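Local coordinates for protein methionyl-tRNA formyltransferase (Clostridium thermocellum, PDB 1ZGH) that probably transfers a formyl group from 10-formyltetrahydrofolate to the methionine carried by initiator tRNA, at residues A36-W41 and H85-I90; P78-F83 and P173-K178; M105-F110 and K127-A132; L117-E122 and T190-R195. All coordinates share one frame; numbering follows the deposited sequence.

Contact 1: A36-W41 and H85-I90; sequences ATTKSW and HWSWII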
loop_
_atom_site.group_PDB
_atom_site.type_symbol
_atom_site.label_atom_id
_atom_site.label_comp_id
_atom_site.label_asym_id
_atom_site.label_seq_id
_atom_site.Cartn_x
_atom_site.Cartn_y
_atom_site.Cartn_z
ATOM N N ALA A 36 -8.913 -6.629 6.312
ATOM C CA ALA A 36 -8.281 -5.735 7.271
ATOM C C ALA A 36 -7.547 -4.655 6.493
ATOM O O ALA A 36 -6.622 -4.925 5.740
ATOM C CB ALA A 36 -7.340 -6.523 8.186
ATOM N N THR A 37 -8.004 -3.425 6.606
ATOM C CA THR A 37 -7.390 -2.349 5.803
ATOM C C THR A 37 -7.565 -1.014 6.496
ATOM O O THR A 37 -8.520 -0.821 7.280
ATOM C CB THR A 37 -8.037 -2.298 4.389
ATOM O OG1 THR A 37 -7.240 -1.507 3.490
ATOM C CG2 THR A 37 -9.506 -1.770 4.465
ATOM N N THR A 38 -6.668 -0.091 6.151
ATOM C CA THR A 38 -6.798 1.307 6.485
ATOM C C THR A 38 -6.766 2.149 5.201
ATOM O O THR A 38 -6.546 1.635 4.093
ATOM C CB THR A 38 -5.675 1.714 7.453
ATOM O OG1 THR A 38 -4.446 1.525 6.799
ATOM C CG2 THR A 38 -5.714 0.829 8.673
ATOM N N LYS A 39 -6.988 3.443 5.400
ATOM C CA LYS A 39 -7.144 4.492 4.374
ATOM C C LYS A 39 -8.561 4.547 3.882
ATOM O O LYS A 39 -9.192 3.517 3.626
ATOM C CB LYS A 39 -6.176 4.381 3.209
ATOM C CG LYS A 39 -4.709 4.274 3.618
ATOM C CD LYS A 39 -4.180 5.508 4.428
ATOM C CE LYS A 39 -2.669 5.485 4.450
ATOM N NZ LYS A 39 -2.054 6.609 5.236
ATOM N N SER A 40 -9.080 5.763 3.773
ATOM C CA SER A 40 -10.477 5.971 3.460
ATOM C C SER A 40 -10.917 5.228 2.191
ATOM O O SER A 40 -12.003 4.658 2.142
ATOM C CB SER A 40 -10.757 7.492 3.334
ATOM O OG SER A 40 -10.024 8.071 2.269
ATOM N N TRP A 41 -10.092 5.245 1.140
ATOM C CA TRP A 41 -10.527 4.653 -0.152
ATOM C C TRP A 41 -10.644 3.113 -0.030
ATOM O O TRP A 41 -11.539 2.501 -0.595
ATOM C CB TRP A 41 -9.606 5.083 -1.311
ATOM C CG TRP A 41 -8.142 4.821 -1.058
ATOM C CD1 TRP A 41 -7.472 3.670 -1.288
ATOM C CD2 TRP A 41 -7.196 5.724 -0.472
ATOM N NE1 TRP A 41 -6.149 3.797 -0.914
ATOM C CE2 TRP A 41 -5.964 5.041 -0.381
ATOM C CE3 TRP A 41 -7.267 7.050 -0.041
ATOM C CZ2 TRP A 41 -4.810 5.659 0.092
ATOM C CZ3 TRP A 41 -6.145 7.639 0.471
ATOM C CH2 TRP A 41 -4.931 6.952 0.528
ATOM N N HIS A 85 -4.340 -2.665 2.518
ATOM C CA HIS A 85 -3.317 -1.839 3.113
ATOM C C HIS A 85 -3.355 -1.937 4.624
ATOM O O HIS A 85 -4.365 -1.663 5.274
ATOM C CB HIS A 85 -3.492 -0.341 2.730
ATOM C CG HIS A 85 -2.374 0.508 3.270
ATOM N ND1 HIS A 85 -2.445 1.151 4.486
ATOM C CD2 HIS A 85 -1.103 0.669 2.844
ATOM C CE1 HIS A 85 -1.293 1.742 4.744
ATOM N NE2 HIS A 85 -0.459 1.469 3.759
ATOM N N TRP A 86 -2.260 -2.337 5.217
ATOM C CA TRP A 86 -2.249 -2.511 6.652
ATOM C C TRP A 86 -0.921 -2.067 7.215
ATOM O O TRP A 86 0.134 -2.532 6.802
ATOM C CB TRP A 86 -2.501 -3.970 6.995
ATOM C CG TRP A 86 -2.819 -4.272 8.434
ATOM C CD1 TRP A 86 -2.016 -4.922 9.313
ATOM C CD2 TRP A 86 -4.034 -3.981 9.133
ATOM N NE1 TRP A 86 -2.637 -5.038 10.526
ATOM C CE2 TRP A 86 -3.887 -4.481 10.442
ATOM C CE3 TRP A 86 -5.248 -3.359 8.776
ATOM C CZ2 TRP A 86 -4.886 -4.373 11.402
ATOM C CZ3 TRP A 86 -6.246 -3.241 9.746
ATOM C CH2 TRP A 86 -6.058 -3.751 11.038
ATOM N N SER A 87 -1.033 -1.295 8.277
ATOM C CA SER A 87 0.033 -0.461 8.801
ATOM C C SER A 87 0.900 -1.191 9.828
ATOM O O SER A 87 2.106 -0.934 9.943
ATOM C CB SER A 87 -0.644 0.782 9.415
ATOM O OG SER A 87 -1.924 1.005 8.767
ATOM N N TRP A 88 0.300 -2.116 10.556
ATOM C CA TRP A 88 0.962 -2.760 11.669
ATOM C C TRP A 88 1.476 -4.169 11.351
ATOM O O TRP A 88 1.058 -4.786 10.374
ATOM C CB TRP A 88 0.005 -2.797 12.843
ATOM C CG TRP A 88 -0.534 -1.442 13.172
ATOM C CD1 TRP A 88 0.094 -0.451 13.906
ATOM C CD2 TRP A 88 -1.800 -0.905 12.774
ATOM N NE1 TRP A 88 -0.718 0.656 13.991
ATOM C CE2 TRP A 88 -1.885 0.405 13.311
ATOM C CE3 TRP A 88 -2.882 -1.408 12.039
ATOM C CZ2 TRP A 88 -3.005 1.218 13.117
ATOM C CZ3 TRP A 88 -3.999 -0.604 11.862
ATOM C CH2 TRP A 88 -4.054 0.694 12.403
ATOM N N ILE A 89 2.412 -4.635 12.176
ATOM C CA ILE A 89 2.928 -6.009 12.128
ATOM C C ILE A 89 1.780 -6.968 12.386
ATOM O O ILE A 89 1.059 -6.813 13.372
ATOM C CB ILE A 89 3.972 -6.266 13.225
ATOM C CG1 ILE A 89 5.262 -5.482 12.954
ATOM C CG2 ILE A 89 4.287 -7.784 13.361
ATOM C CD1 ILE A 89 6.210 -5.508 14.143
ATOM N N ILE A 90 1.642 -7.965 11.522
ATOM C CA ILE A 90 0.599 -9.004 11.703
ATOM C C ILE A 90 1.106 -10.060 12.684
ATOM O O ILE A 90 2.116 -10.679 12.412
ATOM C CB ILE A 90 0.218 -9.665 10.359
ATOM C CG1 ILE A 90 -0.269 -8.592 9.377
ATOM C CG2 ILE A 90 -0.863 -10.791 10.589
ATOM C CD1 ILE A 90 -0.323 -9.024 7.902
#
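A36 and W86 meet methyl to ring: CB of A36 lies over one face of the indole, 4.0 Å from the centroid of the six-membered ring of W86 and 20° off its normal, a CH-pi contact. The opposite face of W86 takes CE3 of W88, while NE1 of W86 lies at the edge of the W88 ring. On one face of W88, centrally, rests CB of S87, and CZ3 of W88 comes 3.9 Å from CG2 of T38. The H85 imidazole is approached at its edge, in plane, by OG1 of T38.

That hydroxyl links two residues of the loop. ND1 of H85 donates to OG1 of T38 over 3.1 Å at 160°, and OG1 of T38 in turn donates to OG of S87 at 3.2 Å. Chi1 of 62° sets OG1 of T38 between its own N and carbonyl carbon, facing both partners. In the backbone, N of T38 bonds to O of H85 at 2.9 Å, and CA of T37 adds a CA-H...O contact to the same oxygen, 3.1 Å away. K39, whose NZ goes to the carbonyl of E221, passes CG near the imidazole.

The segments leave the neighbouring parallel strands 31-36 and 80-83 at their C-terminal ends, the side that holds folate in related formyltransferases. With T38 accepting, the imidazole probably carries a proton on ND1, and the in-plane bond would hold its rotation.

Contact 2: P78-F83 and P173-K178; sequences PEYILF and PELLTK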
loop_
_atom_site.group_PDB
_atom_site.type_symbol
_atom_site.label_atom_id
_atom_site.label_comp_id
_atom_site.label_asym_id
_atom_site.label_seq_id
_atom_site.Cartn_x
_atom_site.Cartn_y
_atom_site.Cartn_z
ATOM N N PRO A 78 -12.082 -17.205 9.595
ATOM C CA PRO A 78 -11.975 -16.858 8.184
ATOM C C PRO A 78 -11.256 -17.899 7.319
ATOM O O PRO A 78 -10.334 -18.546 7.770
ATOM C CB PRO A 78 -11.154 -15.559 8.212
ATOM C CG PRO A 78 -10.331 -15.672 9.471
ATOM C CD PRO A 78 -11.185 -16.403 10.450
ATOM N N GLU A 79 -11.683 -18.031 6.073
ATOM C CA GLU A 79 -10.944 -18.789 5.062
ATOM C C GLU A 79 -9.740 -17.990 4.531
ATOM O O GLU A 79 -8.692 -18.573 4.246
ATOM C CB GLU A 79 -11.849 -19.142 3.880
ATOM C CG GLU A 79 -11.232 -20.158 2.937
ATOM N N TYR A 80 -9.926 -16.681 4.376
ATOM C CA TYR A 80 -8.867 -15.745 3.979
ATOM C C TYR A 80 -8.948 -14.494 4.822
ATOM O O TYR A 80 -10.049 -14.011 5.145
ATOM C CB TYR A 80 -9.023 -15.298 2.514
ATOM C CG TYR A 80 -8.795 -16.405 1.505
ATOM C CD1 TYR A 80 -7.525 -16.629 0.964
ATOM C CD2 TYR A 80 -9.843 -17.212 1.090
ATOM C CE1 TYR A 80 -7.310 -17.628 0.029
ATOM C CE2 TYR A 80 -9.644 -18.229 0.152
ATOM C CZ TYR A 80 -8.381 -18.425 -0.379
ATOM O OH TYR A 80 -8.173 -19.432 -1.294
ATOM N N ILE A 81 -7.785 -13.940 5.147
ATOM C CA ILE A 81 -7.718 -12.603 5.725
ATOM C C ILE A 81 -6.941 -11.777 4.691
ATOM O O ILE A 81 -5.822 -12.122 4.348
ATOM C CB ILE A 81 -7.010 -12.542 7.087
ATOM C CG1 ILE A 81 -7.589 -13.591 8.063
ATOM C CG2 ILE A 81 -7.100 -11.110 7.666
ATOM C CD1 ILE A 81 -6.867 -13.644 9.382
ATOM N N LEU A 82 -7.589 -10.738 4.182
ATOM C CA LEU A 82 -7.105 -9.954 3.061
ATOM C C LEU A 82 -6.652 -8.596 3.588
ATOM O O LEU A 82 -7.410 -7.938 4.270
ATOM C CB LEU A 82 -8.234 -9.758 2.033
ATOM C CG LEU A 82 -8.862 -11.100 1.562
ATOM C CD1 LEU A 82 -10.165 -10.918 0.851
ATOM C CD2 LEU A 82 -7.892 -11.788 0.664
ATOM N N PHE A 83 -5.437 -8.169 3.227
ATOM C CA PHE A 83 -4.885 -6.897 3.694
ATOM C C PHE A 83 -4.592 -5.943 2.498
ATOM O O PHE A 83 -3.494 -5.973 1.972
ATOM C CB PHE A 83 -3.582 -7.162 4.453
ATOM C CG PHE A 83 -3.734 -7.967 5.718
ATOM C CD1 PHE A 83 -3.783 -9.372 5.687
ATOM C CD2 PHE A 83 -3.790 -7.333 6.943
ATOM C CE1 PHE A 83 -3.889 -10.115 6.867
ATOM C CE2 PHE A 83 -3.920 -8.058 8.123
ATOM C CZ PHE A 83 -3.952 -9.447 8.092
ATOM N N PRO A 173 -11.658 -10.904 -6.165
ATOM C CA PRO A 173 -12.583 -11.863 -6.812
ATOM C C PRO A 173 -11.919 -13.110 -7.421
ATOM O O PRO A 173 -12.439 -14.228 -7.283
ATOM C CB PRO A 173 -13.248 -11.020 -7.901
ATOM C CG PRO A 173 -13.186 -9.640 -7.366
ATOM C CD PRO A 173 -11.846 -9.546 -6.696
ATOM N N GLU A 174 -10.794 -12.923 -8.090
ATOM C CA GLU A 174 -10.046 -14.047 -8.668
ATOM C C GLU A 174 -9.513 -14.995 -7.598
ATOM O O GLU A 174 -9.694 -16.230 -7.683
ATOM C CB GLU A 174 -8.881 -13.542 -9.526
ATOM C CG GLU A 174 -7.862 -14.641 -9.857
ATOM C CD GLU A 174 -7.632 -14.780 -11.337
ATOM O OE1 GLU A 174 -6.471 -14.634 -11.783
ATOM O OE2 GLU A 174 -8.627 -15.044 -12.048
ATOM N N LEU A 175 -8.843 -14.426 -6.604
ATOM C CA LEU A 175 -8.360 -15.208 -5.459
ATOM C C LEU A 175 -9.444 -16.056 -4.788
ATOM O O LEU A 175 -9.235 -17.254 -4.565
ATOM C CB LEU A 175 -7.727 -14.308 -4.400
ATOM C CG LEU A 175 -7.101 -15.052 -3.211
ATOM C CD1 LEU A 175 -5.771 -15.640 -3.606
ATOM C CD2 LEU A 175 -6.926 -14.115 -2.018
ATOM N N LEU A 176 -10.571 -15.440 -4.441
ATOM C CA LEU A 176 -11.649 -16.154 -3.715
ATOM C C LEU A 176 -12.356 -17.171 -4.622
ATOM O O LEU A 176 -12.864 -18.176 -4.149
ATOM C CB LEU A 176 -12.665 -15.168 -3.097
ATOM C CG LEU A 176 -12.104 -14.119 -2.107
ATOM C CD1 LEU A 176 -13.187 -13.157 -1.585
ATOM C CD2 LEU A 176 -11.384 -14.789 -0.943
ATOM N N THR A 177 -12.359 -16.917 -5.928
ATOM C CA THR A 177 -13.032 -17.801 -6.876
ATOM C C THR A 177 -12.165 -18.967 -7.333
ATOM O O THR A 177 -12.616 -20.122 -7.309
ATOM C CB THR A 177 -13.535 -17.042 -8.102
ATOM O OG1 THR A 177 -14.377 -15.976 -7.670
ATOM C CG2 THR A 177 -14.348 -17.968 -8.999
ATOM N N LYS A 178 -10.951 -18.675 -7.766
ATOM C CA LYS A 178 -10.057 -19.713 -8.241
ATOM C C LYS A 178 -9.306 -20.409 -7.109
ATOM O O LYS A 178 -8.906 -21.560 -7.256
ATOM C CB LYS A 178 -9.064 -19.146 -9.235
ATOM C CG LYS A 178 -9.719 -18.547 -10.466
ATOM C CD LYS A 178 -8.652 -18.096 -11.457
ATOM C CE LYS A 178 -9.142 -18.112 -12.904
ATOM N NZ LYS A 178 -7.993 -18.105 -13.891
#
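Y80 and L82 face L175 and L176 through apolar contact alone. The closest approach is CD2 of L176 to CD2 of Y80, 3.5 Å, the side chains overlapping as they run past one another head to tail. On the other side of CG, CD1 of Y80 lies 3.9 Å from CD2 of L175, so the two leucines reach the carbons that flank CG, both obliquely. CD2 of L175 also meets CD2 of L82 at 3.7 Å, which makes this one methyl common to both strand residues; with CG anti to its backbone N (chi1 -176°), L175 extends its branch towards the strand. A looser touch joins CD1 of L82 and CD2 of L176, 4.4 Å apart.

No polar bond crosses between the two segments. Within the helix, O of P173 accepts from N of T177 at 3.0 Å and from OG1 of T177 at 2.6 Å, the two donors coming from opposite faces of its carbonyl plane, while E174 turns to R148 of strand 144-151.

This is helix-on-sheet packing in the Rossmann-like formyltransferase core: the last turns of helix 156-178 run almost antiparallel to strand 80-83, at 168°, with the axes 11.2 Å apart. L175 also reaches V101 on the next strand and L176 reaches Y57. With no hydrogen bond across the interface, the fit rests on burial and on the shapes of the interleaved methyls and ring.

Contact 3: M105-F110 and K127-A132; sequences MTDLPF and KTKISA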
loop_
_atom_site.group_PDB
_atom_site.type_symbol
_atom_site.label_atom_id
_atom_site.label_comp_id
_atom_site.label_asym_id
_atom_site.label_seq_id
_atom_site.Cartn_x
_atom_site.Cartn_y
_atom_site.Cartn_z
HETATM N N MSE A 105 3.115 -3.872 -3.585
HETATM C CA MSE A 105 3.155 -3.269 -4.931
HETATM C C MSE A 105 4.508 -3.306 -5.617
HETATM O O MSE A 105 4.881 -2.377 -6.333
HETATM C CB MSE A 105 2.586 -1.841 -4.917
HETATM C CG MSE A 105 3.369 -0.822 -4.167
HETATM SE SE MSE A 105 2.779 1.013 -4.806
HETATM C CE MSE A 105 0.933 0.909 -4.355
ATOM N N THR A 106 5.250 -4.389 -5.426
ATOM C CA THR A 106 6.456 -4.604 -6.205
ATOM C C THR A 106 6.406 -5.972 -6.905
ATOM O O THR A 106 5.609 -6.873 -6.550
ATOM C CB THR A 106 7.729 -4.501 -5.359
ATOM O OG1 THR A 106 7.832 -5.646 -4.491
ATOM C CG2 THR A 106 7.727 -3.217 -4.541
ATOM N N ASP A 107 7.259 -6.079 -7.912
ATOM C CA ASP A 107 7.428 -7.281 -8.695
ATOM C C ASP A 107 8.388 -8.245 -7.937
ATOM O O ASP A 107 9.557 -8.423 -8.296
ATOM C CB ASP A 107 7.942 -6.866 -10.096
ATOM C CG ASP A 107 7.856 -8.007 -11.130
ATOM O OD1 ASP A 107 7.416 -9.115 -10.771
ATOM O OD2 ASP A 107 8.237 -7.783 -12.308
ATOM N N LEU A 108 7.867 -8.867 -6.882
ATOM C CA LEU A 108 8.679 -9.662 -5.941
ATOM C C LEU A 108 9.383 -10.823 -6.639
ATOM O O LEU A 108 8.793 -11.424 -7.543
ATOM C CB LEU A 108 7.803 -10.191 -4.798
ATOM C CG LEU A 108 7.374 -9.140 -3.773
ATOM C CD1 LEU A 108 6.235 -9.682 -2.902
ATOM C CD2 LEU A 108 8.536 -8.725 -2.921
ATOM N N PRO A 109 10.632 -11.171 -6.211
ATOM C CA PRO A 109 11.407 -10.713 -5.041
ATOM C C PRO A 109 12.112 -9.345 -5.150
ATOM O O PRO A 109 12.784 -8.931 -4.197
ATOM C CB PRO A 109 12.444 -11.828 -4.861
ATOM C CG PRO A 109 12.719 -12.282 -6.274
ATOM C CD PRO A 109 11.374 -12.185 -6.984
ATOM N N PHE A 110 11.950 -8.629 -6.269
ATOM C CA PHE A 110 12.393 -7.231 -6.319
ATOM C C PHE A 110 11.513 -6.390 -5.376
ATOM O O PHE A 110 10.287 -6.465 -5.414
ATOM C CB PHE A 110 12.339 -6.653 -7.743
ATOM C CG PHE A 110 12.662 -5.182 -7.808
ATOM C CD1 PHE A 110 13.989 -4.751 -7.869
ATOM C CD2 PHE A 110 11.650 -4.222 -7.787
ATOM C CE1 PHE A 110 14.294 -3.377 -7.906
ATOM C CE2 PHE A 110 11.954 -2.847 -7.831
ATOM C CZ PHE A 110 13.287 -2.440 -7.894
ATOM N N LYS A 127 6.178 1.844 -13.879
ATOM C CA LYS A 127 5.243 0.715 -13.844
ATOM C C LYS A 127 5.775 -0.376 -12.908
ATOM O O LYS A 127 6.967 -0.680 -12.915
ATOM C CB LYS A 127 5.070 0.128 -15.238
ATOM C CG LYS A 127 3.839 -0.767 -15.345
ATOM N N THR A 128 4.886 -0.954 -12.113
ATOM C CA THR A 128 5.254 -2.018 -11.178
ATOM C C THR A 128 4.224 -3.148 -11.296
ATOM O O THR A 128 3.384 -3.136 -12.204
ATOM C CB THR A 128 5.358 -1.459 -9.720
ATOM O OG1 THR A 128 5.891 -2.451 -8.839
ATOM C CG2 THR A 128 4.020 -0.958 -9.181
ATOM N N LYS A 129 4.285 -4.118 -10.395
ATOM C CA LYS A 129 3.233 -5.121 -10.275
ATOM C C LYS A 129 2.747 -5.129 -8.831
ATOM O O LYS A 129 3.496 -4.803 -7.913
ATOM C CB LYS A 129 3.735 -6.503 -10.696
ATOM C CG LYS A 129 3.966 -6.644 -12.205
ATOM C CD LYS A 129 4.021 -8.070 -12.617
ATOM C CE LYS A 129 4.625 -8.265 -14.020
ATOM N NZ LYS A 129 3.975 -7.373 -15.011
ATOM N N ILE A 130 1.475 -5.444 -8.644
ATOM C CA ILE A 130 0.931 -5.738 -7.333
ATOM C C ILE A 130 0.998 -7.260 -7.177
ATOM O O ILE A 130 0.442 -7.976 -8.009
ATOM C CB ILE A 130 -0.542 -5.253 -7.212
ATOM C CG1 ILE A 130 -0.638 -3.764 -7.588
ATOM C CG2 ILE A 130 -1.095 -5.516 -5.798
ATOM C CD1 ILE A 130 -2.073 -3.238 -7.652
ATOM N N SER A 131 1.730 -7.739 -6.164
ATOM C CA SER A 131 1.840 -9.144 -5.845
ATOM C C SER A 131 0.963 -9.490 -4.642
ATOM O O SER A 131 1.111 -8.912 -3.548
ATOM C CB SER A 131 3.288 -9.538 -5.522
ATOM O OG SER A 131 4.182 -9.120 -6.514
ATOM N N ALA A 132 0.048 -10.436 -4.846
ATOM C CA ALA A 132 -0.712 -11.019 -3.739
ATOM C C ALA A 132 0.142 -12.151 -3.175
ATOM O O ALA A 132 0.512 -13.084 -3.913
ATOM C CB ALA A 132 -2.060 -11.510 -4.217
HETATM O O HOH W 1 8.390 -3.565 -8.822
#
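T128 and S131 hold the loop 105-110 by two hydroxyl bonds to its carbonyls. OG1 of T128, carried across anti to its N (chi1 -172°), donates to O of M105 at 2.7 Å from above the carbonyl plane, whereas OG of S131 reaches O of T106, also at 2.7 Å, almost in line with the C=O. A water accepts from N of D107 at 2.9 Å and donates to OG1 of T128 at 2.7 Å.

The loop follows strand 100-104, which runs antiparallel to 127-134, and its sequence from H104 resembles the HxSLLP motif of formyltransferases, with T106 and D107 at the S and first L positions. D107 is the centre of an inverse gamma turn, a cis peptide precedes P109, and OG1 of T106 bonds in the carbonyl plane to O of F110 at 2.7 Å.

Apolar contact is chiefly CD1 of L108 against CB of S131, 3.9 Å. D107 and K129 run alongside each other, their charged ends committed to K147 and D149 respectively.

Contact 4: L117-E122 and T190-R195; sequences LQNLIE and TVFQRR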
loop_
_atom_site.group_PDB
_atom_site.type_symbol
_atom_site.label_atom_id
_atom_site.label_comp_id
_atom_site.label_asym_id
_atom_site.label_seq_id
_atom_site.Cartn_x
_atom_site.Cartn_y
_atom_site.Cartn_z
ATOM N N LEU A 117 5.957 2.561 -2.483
ATOM C CA LEU A 117 5.645 3.565 -3.507
ATOM C C LEU A 117 6.762 4.598 -3.661
ATOM O O LEU A 117 7.216 4.860 -4.769
ATOM C CB LEU A 117 4.309 4.265 -3.254
ATOM C CG LEU A 117 4.060 5.431 -4.248
ATOM C CD1 LEU A 117 4.088 4.949 -5.697
ATOM C CD2 LEU A 117 2.725 6.014 -3.942
ATOM N N GLN A 118 7.208 5.146 -2.538
ATOM C CA GLN A 118 8.268 6.126 -2.504
ATOM C C GLN A 118 9.587 5.505 -2.952
ATOM O O GLN A 118 10.326 6.116 -3.721
ATOM C CB GLN A 118 8.401 6.758 -1.100
ATOM C CG GLN A 118 7.187 7.555 -0.635
ATOM C CD GLN A 118 6.008 6.710 -0.163
ATOM O OE1 GLN A 118 6.204 5.585 0.280
ATOM N NE2 GLN A 118 4.765 7.244 -0.274
ATOM N N ASN A 119 9.853 4.267 -2.542
ATOM C CA ASN A 119 11.059 3.577 -3.005
ATOM C C ASN A 119 11.064 3.334 -4.536
ATOM O O ASN A 119 12.107 3.472 -5.193
ATOM C CB ASN A 119 11.251 2.287 -2.240
ATOM C CG ASN A 119 12.029 2.485 -0.947
ATOM O OD1 ASN A 119 13.198 2.936 -0.972
ATOM N ND2 ASN A 119 11.409 2.149 0.180
ATOM N N LEU A 120 9.884 3.048 -5.107
ATOM C CA LEU A 120 9.750 2.856 -6.567
ATOM C C LEU A 120 9.914 4.176 -7.356
ATOM O O LEU A 120 10.626 4.215 -8.351
ATOM C CB LEU A 120 8.383 2.243 -6.897
ATOM C CG LEU A 120 8.220 0.780 -6.449
ATOM C CD1 LEU A 120 6.713 0.434 -6.416
ATOM C CD2 LEU A 120 8.998 -0.157 -7.358
ATOM N N ILE A 121 9.221 5.227 -6.905
ATOM C CA ILE A 121 9.268 6.544 -7.551
ATOM C C ILE A 121 10.657 7.176 -7.441
ATOM O O ILE A 121 11.177 7.631 -8.462
ATOM C CB ILE A 121 8.157 7.488 -7.084
ATOM C CG1 ILE A 121 6.807 6.940 -7.549
ATOM C CG2 ILE A 121 8.358 8.953 -7.670
ATOM C CD1 ILE A 121 5.602 7.753 -7.077
ATOM N N GLU A 122 11.303 7.117 -6.270
ATOM C CA GLU A 122 12.761 7.448 -6.176
ATOM C C GLU A 122 13.637 6.764 -7.198
ATOM O O GLU A 122 14.652 7.324 -7.655
ATOM C CB GLU A 122 13.315 7.064 -4.811
ATOM C CG GLU A 122 12.978 8.025 -3.723
ATOM C CD GLU A 122 13.722 7.670 -2.443
ATOM O OE1 GLU A 122 14.987 7.626 -2.462
ATOM O OE2 GLU A 122 13.039 7.392 -1.438
ATOM N N THR A 190 15.732 -7.911 -3.741
ATOM C CA THR A 190 16.175 -6.578 -3.374
ATOM C C THR A 190 15.340 -6.170 -2.171
ATOM O O THR A 190 14.184 -6.587 -2.058
ATOM C CB THR A 190 15.973 -5.593 -4.542
ATOM O OG1 THR A 190 17.038 -5.768 -5.484
ATOM C CG2 THR A 190 15.941 -4.154 -4.079
ATOM N N VAL A 191 15.921 -5.396 -1.260
ATOM C CA VAL A 191 15.201 -5.008 -0.066
ATOM C C VAL A 191 15.136 -3.484 0.055
ATOM O O VAL A 191 16.141 -2.770 -0.013
ATOM C CB VAL A 191 15.690 -5.693 1.238
ATOM C CG1 VAL A 191 15.843 -7.212 1.024
ATOM C CG2 VAL A 191 16.992 -5.096 1.750
ATOM N N PHE A 192 13.900 -3.030 0.185
ATOM C CA PHE A 192 13.568 -1.644 0.420
ATOM C C PHE A 192 13.514 -1.417 1.917
ATOM O O PHE A 192 13.130 -2.320 2.659
ATOM C CB PHE A 192 12.160 -1.378 -0.107
ATOM C CG PHE A 192 12.041 -1.311 -1.593
ATOM C CD1 PHE A 192 13.146 -1.223 -2.420
ATOM C CD2 PHE A 192 10.768 -1.243 -2.160
ATOM C CE1 PHE A 192 12.991 -1.101 -3.819
ATOM C CE2 PHE A 192 10.599 -1.102 -3.545
ATOM C CZ PHE A 192 11.719 -1.010 -4.374
ATOM N N GLN A 193 13.809 -0.190 2.333
ATOM C CA GLN A 193 13.680 0.232 3.721
ATOM C C GLN A 193 12.514 1.185 3.910
ATOM O O GLN A 193 12.166 1.960 3.008
ATOM C CB GLN A 193 14.951 0.932 4.156
ATOM C CG GLN A 193 16.169 0.107 3.912
ATOM C CD GLN A 193 17.390 0.620 4.642
ATOM O OE1 GLN A 193 18.228 1.318 4.054
ATOM N NE2 GLN A 193 17.514 0.262 5.930
ATOM N N ARG A 194 11.926 1.126 5.101
ATOM C CA ARG A 194 10.837 1.986 5.461
ATOM C C ARG A 194 11.374 3.404 5.545
ATOM O O ARG A 194 12.430 3.638 6.088
ATOM C CB ARG A 194 10.180 1.560 6.777
ATOM C CG ARG A 194 8.834 2.276 6.976
ATOM N N ARG A 195 10.677 4.352 4.936
ATOM C CA ARG A 195 11.173 5.723 4.923
ATOM C C ARG A 195 10.687 6.428 6.199
ATOM O O ARG A 195 9.599 6.148 6.669
ATOM C CB ARG A 195 10.753 6.432 3.611
ATOM C CG ARG A 195 11.717 6.031 2.437
ATOM C CD ARG A 195 11.392 6.601 1.033
ATOM N NE ARG A 195 11.677 8.059 0.922
ATOM C CZ ARG A 195 10.831 8.991 1.336
ATOM N NH1 ARG A 195 9.680 8.647 1.829
ATOM N NH2 ARG A 195 11.134 10.271 1.272
HETATM O O HOH W 2 15.036 1.548 0.500
#
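Helix 116-122 lies against the chain at the short strand 191-192, and N119 stacks on F192 where they meet. CB of N119 sits over the centre of the ring, 3.6 Å from the centroid and 12° off the normal, a CH-pi contact, and its amide plane is tilted only 22° from the ring. CD2 of L120 comes to the ring edge, 4.1 Å from CZ of F192.

ND2 of N119 donates to O of Q193 at 2.9 Å and 156°, with the oxygen in the amide plane, while a water donates to OD1 of N119 at 2.7 Å and accepts from N of Q193 at 2.8 Å. One side chain thus serves both backbone polar groups of Q193, the N-H through the water.

F192 brings the small, weakly bonded parallel sheet of 112-113 and 191-192 against the helix, and the loop beyond supplies Q193 and R195. There OE2 of E122 makes a salt bridge to NE of R195 at 2.8 Å: E122 extends beyond CG and R195 bends at chi3 to bring them together, the carboxylate and guanidinium planes steeply turned. NH1 of R195 crosses Q118 at an angle, 3.7 Å from CG, and NE2 of Q118 bonds to O of M217.

Contacts 1 and 2 are joined through the central sheet: N of A36 probably bonds to O of L82 at 2.9 Å, and CD1 of I90 packs on CZ of F83 at 3.7 Å, although their centres lie 16 Å apart. Contacts 3 and 4 also touch. T106 CG2 packs against F192 CE2 at 3.7 Å, and P109 O probably accepts from T190 N at 3.2 Å, tying the 105-110 loop to segment 190-195. Contact 1 stays about 7 Å from contact 3 at the nearest atoms; by analogy with relatives, these two loops probably border the folate-binding and catalytic region. Contacts 2 and 4, with centres about 27 Å apart, lie on opposite sides of the chain's centre.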